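Local structure of beta-Lactamase/D-Alanine Carboxypeptidase (Pseudomonas syringae pv. tomato, 5EVI) at residues 146-154 with 295-303. The protein probably hydrolyses beta-lactam antibiotics to substituted beta-amino acids, as a class C beta-lactamase. Residues are numbered along the deposited sequence; the frame is centred on the assembly and turned at random.
Sequences YLPGTHRTY and MLNTQKADA
Arg-152 and Gln-299 form an antiparallel hydrogen-bonded pair, their side chains on the same face of the sheet. Arg-152 N reaches Gln-299 O at 2.8 Å, and Gln-299 N returns to Arg-152 O at 3.0 Å. Ala-301 N adds a third backbone bond, to Thr-150 O. Beside this pairing, Thr-153 OG1 and Thr-298 OG1 share a hydrogen bond of 2.6 Å. Both hydroxyls sit anti to their own carbonyl carbon (chi1 -53° and -62°), which turns them toward each other. The Thr-298 methyl CG2 lies 3.8 Å from His-151 CB. Further along, Leu-296 CD2 packs 3.5 Å from Tyr-154 CD2, the two side chains pointing the same way. The pairing adds the short strand 151-152 to the edge of the main antiparallel sheet, next to strand 299-308. Two residues beyond the strand, Tyr-154 OH is hydrogen-bonded to Ser-68 OG, Lys-71 NZ and Lys-318 NZ, consistent with the active site of a class C enzyme. In the second shell, Tyr-146 OH is hydrogen-bonded to Thr-153 OG1, and His-151 CB sits over the centre of the Tyr-146 ring. Arg-152 NH1 donates to a water near Met-295 O; both oxygens lie in plane at the guanidinium edge. Arg-152 NH2 forms a salt bridge with Glu-276, and Gln-299 NE2 donates to Met-295 O at 3.0 Å.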
ATOM      1  N   TYR D 146      23.966  -6.512  -1.198  1.00 25.76           N
ATOM      2  CA  TYR D 146      24.450  -5.213  -1.624  1.00 25.04           C
ATOM      3  C   TYR D 146      24.436  -4.214  -0.467  1.00 24.55           C
ATOM      4  O   TYR D 146      23.811  -4.445   0.569  1.00 24.08           O
ATOM      5  CB  TYR D 146      23.639  -4.700  -2.821  1.00 24.63           C
ATOM      6  CG  TYR D 146      22.138  -4.649  -2.609  1.00 24.65           C
ATOM      7  CD1 TYR D 146      21.534  -3.549  -1.999  1.00 24.14           C
ATOM      8  CD2 TYR D 146      21.320  -5.690  -3.045  1.00 24.39           C
ATOM      9  CE1 TYR D 146      20.153  -3.483  -1.829  1.00 24.69           C
ATOM     10  CE2 TYR D 146      19.945  -5.636  -2.866  1.00 24.21           C
ATOM     11  CZ  TYR D 146      19.369  -4.543  -2.262  1.00 23.94           C
ATOM     12  OH  TYR D 146      18.013  -4.522  -2.106  1.00 23.99           O
ATOM     13  N   LEU D 147      25.185  -3.128  -0.642  1.00 25.05           N
ATOM     14  CA  LEU D 147      25.276  -2.066   0.352  1.00 25.94           C
ATOM     15  C   LEU D 147      23.941  -1.328   0.390  1.00 26.65           C
ATOM     16  O   LEU D 147      23.291  -1.246  -0.656  1.00 26.45           O
ATOM     17  CB  LEU D 147      26.405  -1.083  -0.010  1.00 26.63           C
ATOM     18  CG  LEU D 147      27.830  -1.636   0.015  1.00 27.06           C
ATOM     19  CD1 LEU D 147      28.802  -0.632  -0.602  1.00 27.13           C
ATOM     20  CD2 LEU D 147      28.227  -1.973   1.451  1.00 27.60           C
ATOM     21  N   PRO D 148      23.524  -0.805   1.576  1.00 26.99           N
ATOM     22  CA  PRO D 148      22.227  -0.120   1.698  1.00 26.80           C
ATOM     23  C   PRO D 148      22.069   1.038   0.722  1.00 26.71           C
ATOM     24  O   PRO D 148      23.036   1.800   0.480  1.00 25.42           O
ATOM     25  CB  PRO D 148      22.237   0.405   3.131  1.00 27.38           C
ATOM     26  CG  PRO D 148      23.135  -0.525   3.867  1.00 27.95           C
ATOM     27  CD  PRO D 148      24.207  -0.880   2.885  1.00 27.52           C
ATOM     28  N   GLY D 149      20.880   1.134   0.130  1.00 25.71           N
ATOM     29  CA  GLY D 149      20.567   2.204  -0.811  1.00 25.42           C
ATOM     30  C   GLY D 149      21.122   2.062  -2.216  1.00 24.62           C
ATOM     31  O   GLY D 149      20.792   2.871  -3.087  1.00 24.75           O
ATOM     32  N   THR D 150      21.929   1.028  -2.462  1.00 23.89           N
ATOM     33  CA  THR D 150      22.570   0.849  -3.763  1.00 23.50           C
ATOM     34  C   THR D 150      21.684   0.078  -4.719  1.00 22.85           C
ATOM     35  O   THR D 150      21.799   0.226  -5.929  1.00 22.12           O
ATOM     36  CB  THR D 150      23.926   0.145  -3.623  1.00 23.64           C
ATOM     37  OG1 THR D 150      23.741  -1.156  -3.069  1.00 23.73           O
ATOM     38  CG2 THR D 150      24.838   0.939  -2.695  1.00 24.08           C
ATOM     39  N   HIS D 151      20.801  -0.762  -4.179  1.00 23.39           N
ATOM     40  CA  HIS D 151      19.836  -1.491  -4.998  1.00 23.53           C
ATOM     41  C   HIS D 151      18.479  -1.524  -4.300  1.00 22.66           C
ATOM     42  O   HIS D 151      18.367  -1.145  -3.124  1.00 22.42           O
ATOM     43  CB  HIS D 151      20.331  -2.907  -5.305  1.00 24.61           C
ATOM     44  CG  HIS D 151      21.611  -2.960  -6.092  1.00 25.54           C
ATOM     45  ND1 HIS D 151      22.848  -2.719  -5.528  1.00 25.55           N
ATOM     46  CD2 HIS D 151      21.842  -3.247  -7.394  1.00 26.35           C
ATOM     47  CE1 HIS D 151      23.784  -2.854  -6.449  1.00 26.18           C
ATOM     48  NE2 HIS D 151      23.202  -3.176  -7.592  1.00 26.55           N
ATOM     49  N   ARG D 152      17.462  -1.950  -5.044  1.00 21.95           N
ATOM     50  CA  ARG D 152      16.082  -2.004  -4.560  1.00 22.04           C
ATOM     51  C   ARG D 152      15.466  -3.369  -4.884  1.00 21.08           C
ATOM     52  O   ARG D 152      15.363  -3.745  -6.058  1.00 22.09           O
ATOM     53  CB  ARG D 152      15.274  -0.870  -5.183  1.00 22.54           C
ATOM     54  CG  ARG D 152      13.890  -0.616  -4.546  1.00 23.42           C
ATOM     55  CD  ARG D 152      12.823  -1.466  -5.205  1.00 23.65           C
ATOM     56  NE  ARG D 152      11.465  -0.950  -5.017  1.00 24.07           N
ATOM     57  CZ  ARG D 152      10.374  -1.497  -5.561  1.00 23.84           C
ATOM     58  NH1 ARG D 152      10.458  -2.571  -6.347  1.00 24.17           N
ATOM     59  NH2 ARG D 152       9.182  -0.952  -5.322  1.00 23.83           N
ATOM     60  N   THR D 153      15.037  -4.066  -3.831  1.00 20.12           N
ATOM     61  CA  THR D 153      14.468  -5.400  -3.915  1.00 19.69           C
ATOM     62  C   THR D 153      13.189  -5.408  -3.079  1.00 19.72           C
ATOM     63  O   THR D 153      13.220  -5.458  -1.858  1.00 18.69           O
ATOM     64  CB  THR D 153      15.500  -6.437  -3.436  1.00 20.21           C
ATOM     65  OG1 THR D 153      16.696  -6.227  -4.177  1.00 20.05           O
ATOM     66  CG2 THR D 153      15.039  -7.864  -3.652  1.00 20.02           C
ATOM     67  N   TYR D 154      12.064  -5.306  -3.766  1.00 19.61           N
ATOM     68  CA  TYR D 154      10.743  -5.299  -3.113  1.00 19.63           C
ATOM     69  C   TYR D 154      10.599  -6.578  -2.278  1.00 19.67           C
ATOM     70  O   TYR D 154      10.811  -7.665  -2.804  1.00 19.42           O
ATOM     71  CB  TYR D 154       9.666  -5.252  -4.177  1.00 19.73           C
ATOM     72  CG  TYR D 154       8.270  -5.046  -3.666  1.00 19.95           C
ATOM     73  CD1 TYR D 154       7.787  -3.760  -3.446  1.00 20.17           C
ATOM     74  CD2 TYR D 154       7.406  -6.128  -3.441  1.00 20.27           C
ATOM     75  CE1 TYR D 154       6.499  -3.540  -3.004  1.00 19.99           C
ATOM     76  CE2 TYR D 154       6.103  -5.919  -2.999  1.00 20.71           C
ATOM     77  CZ  TYR D 154       5.657  -4.620  -2.777  1.00 20.96           C
ATOM     78  OH  TYR D 154       4.369  -4.388  -2.336  1.00 21.42           O
HETATM   79  N   MSE D 295       9.687  -5.351 -11.986  1.00 27.37           N
HETATM   80  CA  MSE D 295      10.181  -4.501 -10.889  1.00 27.49           C
HETATM   81  C   MSE D 295      10.272  -5.220  -9.556  1.00 28.30           C
HETATM   82  O   MSE D 295      10.884  -4.694  -8.631  1.00 29.80           O
HETATM   83  CB  MSE D 295       9.311  -3.253 -10.729  1.00 26.01           C
HETATM   84  CG  MSE D 295       9.310  -2.362 -11.967  1.00 25.14           C
HETATM   85 SE   MSE D 295      11.007  -1.397 -12.214  0.20 22.79          SE
HETATM   86  CE  MSE D 295      11.119  -0.443 -10.500  1.00 23.57           C
ATOM     87  N   LEU D 296       9.661  -6.401  -9.426  1.00 29.01           N
ATOM     88  CA  LEU D 296       9.876  -7.263  -8.255  1.00 30.30           C
ATOM     89  C   LEU D 296      11.318  -7.800  -8.134  1.00 30.80           C
ATOM     90  O   LEU D 296      11.721  -8.213  -7.054  1.00 31.59           O
ATOM     91  CB  LEU D 296       8.890  -8.441  -8.241  1.00 31.31           C
ATOM     92  CG  LEU D 296       7.400  -8.103  -8.067  1.00 31.73           C
ATOM     93  CD1 LEU D 296       6.514  -9.331  -8.257  1.00 32.87           C
ATOM     94  CD2 LEU D 296       7.157  -7.462  -6.709  1.00 32.32           C
ATOM     95  N   ASN D 297      12.091  -7.793  -9.217  1.00 30.42           N
ATOM     96  CA  ASN D 297      13.494  -8.218  -9.161  1.00 30.92           C
ATOM     97  C   ASN D 297      14.405  -7.059  -8.778  1.00 30.10           C
ATOM     98  O   ASN D 297      14.014  -5.910  -8.864  1.00 29.32           O
ATOM     99  CB  ASN D 297      13.945  -8.799 -10.498  1.00 31.42           C
ATOM    100  CG  ASN D 297      13.191 -10.065 -10.881  1.00 32.29           C
ATOM    101  OD1 ASN D 297      13.288 -10.509 -12.021  1.00 35.05           O
ATOM    102  ND2 ASN D 297      12.430 -10.641  -9.946  1.00 32.17           N
ATOM    103  N   THR D 298      15.634  -7.379  -8.387  1.00 29.99           N
ATOM    104  CA  THR D 298      16.560  -6.389  -7.837  1.00 30.23           C
ATOM    105  C   THR D 298      17.014  -5.406  -8.910  1.00 30.95           C
ATOM    106  O   THR D 298      17.513  -5.819  -9.948  1.00 30.76           O
ATOM    107  CB  THR D 298      17.761  -7.081  -7.174  1.00 30.19           C
ATOM    108  OG1 THR D 298      17.278  -7.892  -6.093  1.00 29.83           O
ATOM    109  CG2 THR D 298      18.750  -6.075  -6.621  1.00 29.59           C
ATOM    110  N   GLN D 299      16.811  -4.113  -8.653  1.00 31.79           N
ATOM    111  CA  GLN D 299      17.194  -3.032  -9.569  1.00 32.83           C
ATOM    112  C   GLN D 299      18.263  -2.195  -8.904  1.00 33.03           C
ATOM    113  O   GLN D 299      18.353  -2.175  -7.681  1.00 31.92           O
ATOM    114  CB  GLN D 299      16.014  -2.093  -9.860  1.00 33.51           C
ATOM    115  CG  GLN D 299      15.107  -2.505 -11.009  1.00 34.83           C
ATOM    116  CD  GLN D 299      14.120  -3.571 -10.618  1.00 35.44           C
ATOM    117  OE1 GLN D 299      13.976  -4.586 -11.307  1.00 34.67           O
ATOM    118  NE2 GLN D 299      13.429  -3.357  -9.497  1.00 36.47           N
ATOM    119  N   LYS D 300      19.046  -1.489  -9.717  1.00 33.76           N
ATOM    120  CA  LYS D 300      19.932  -0.446  -9.220  1.00 34.60           C
ATOM    121  C   LYS D 300      19.093   0.742  -8.734  1.00 33.82           C
ATOM    122  O   LYS D 300      18.055   1.063  -9.320  1.00 32.50           O
ATOM    123  CB  LYS D 300      20.893   0.017 -10.315  1.00 35.71           C
ATOM    124  CG  LYS D 300      21.828   1.127  -9.866  1.00 37.32           C
ATOM    125  CD  LYS D 300      23.161   1.107 -10.614  1.00 38.39           C
ATOM    126  CE  LYS D 300      24.189   1.991  -9.929  1.00 39.28           C
ATOM    127  NZ  LYS D 300      23.667   3.357  -9.621  1.00 39.55           N
ATOM    128  N   ALA D 301      19.551   1.376  -7.660  1.00 34.60           N
ATOM    129  CA  ALA D 301      18.910   2.568  -7.119  1.00 35.65           C
ATOM    130  C   ALA D 301      19.962   3.630  -6.824  1.00 36.60           C
ATOM    131  O   ALA D 301      21.137   3.315  -6.637  1.00 35.88           O
ATOM    132  CB  ALA D 301      18.137   2.232  -5.851  1.00 35.95           C
ATOM    133  N   ASP D 302      19.514   4.885  -6.786  1.00 38.25           N
ATOM    134  CA  ASP D 302      20.371   6.042  -6.512  1.00 39.22           C
ATOM    135  C   ASP D 302      19.749   6.880  -5.399  1.00 40.67           C
ATOM    136  O   ASP D 302      18.606   7.323  -5.522  1.00 40.48           O
ATOM    137  CB  ASP D 302      20.522   6.892  -7.771  1.00 39.72           C
ATOM    138  CG  ASP D 302      21.093   6.113  -8.941  1.00 40.16           C
ATOM    139  OD1 ASP D 302      22.005   5.286  -8.735  1.00 40.27           O
ATOM    140  OD2 ASP D 302      20.633   6.335 -10.076  1.00 40.75           O
ATOM    141  N   ALA D 303      20.499   7.105  -4.325  1.00 42.16           N
ATOM    142  CA  ALA D 303      19.997   7.867  -3.177  1.00 44.68           C
ATOM    143  C   ALA D 303      19.749   9.335  -3.526  1.00 46.90           C
ATOM    144  O   ALA D 303      20.603   9.988  -4.117  1.00 46.49           O
ATOM    145  CB  ALA D 303      20.964   7.764  -2.005  1.00 44.64           C
TER
HETATM  146  O   HOH W   1      22.257   5.052  -4.048  1.00 24.60           O
HETATM  147  O   HOH W   2      23.753   1.882  -6.613  1.00 22.46           O
HETATM  148  O   HOH W   3      12.658  -4.313  -6.709  1.00 25.44           O
HETATM  149  O   HOH W   4      11.301  -9.188  -4.823  1.00 16.65           O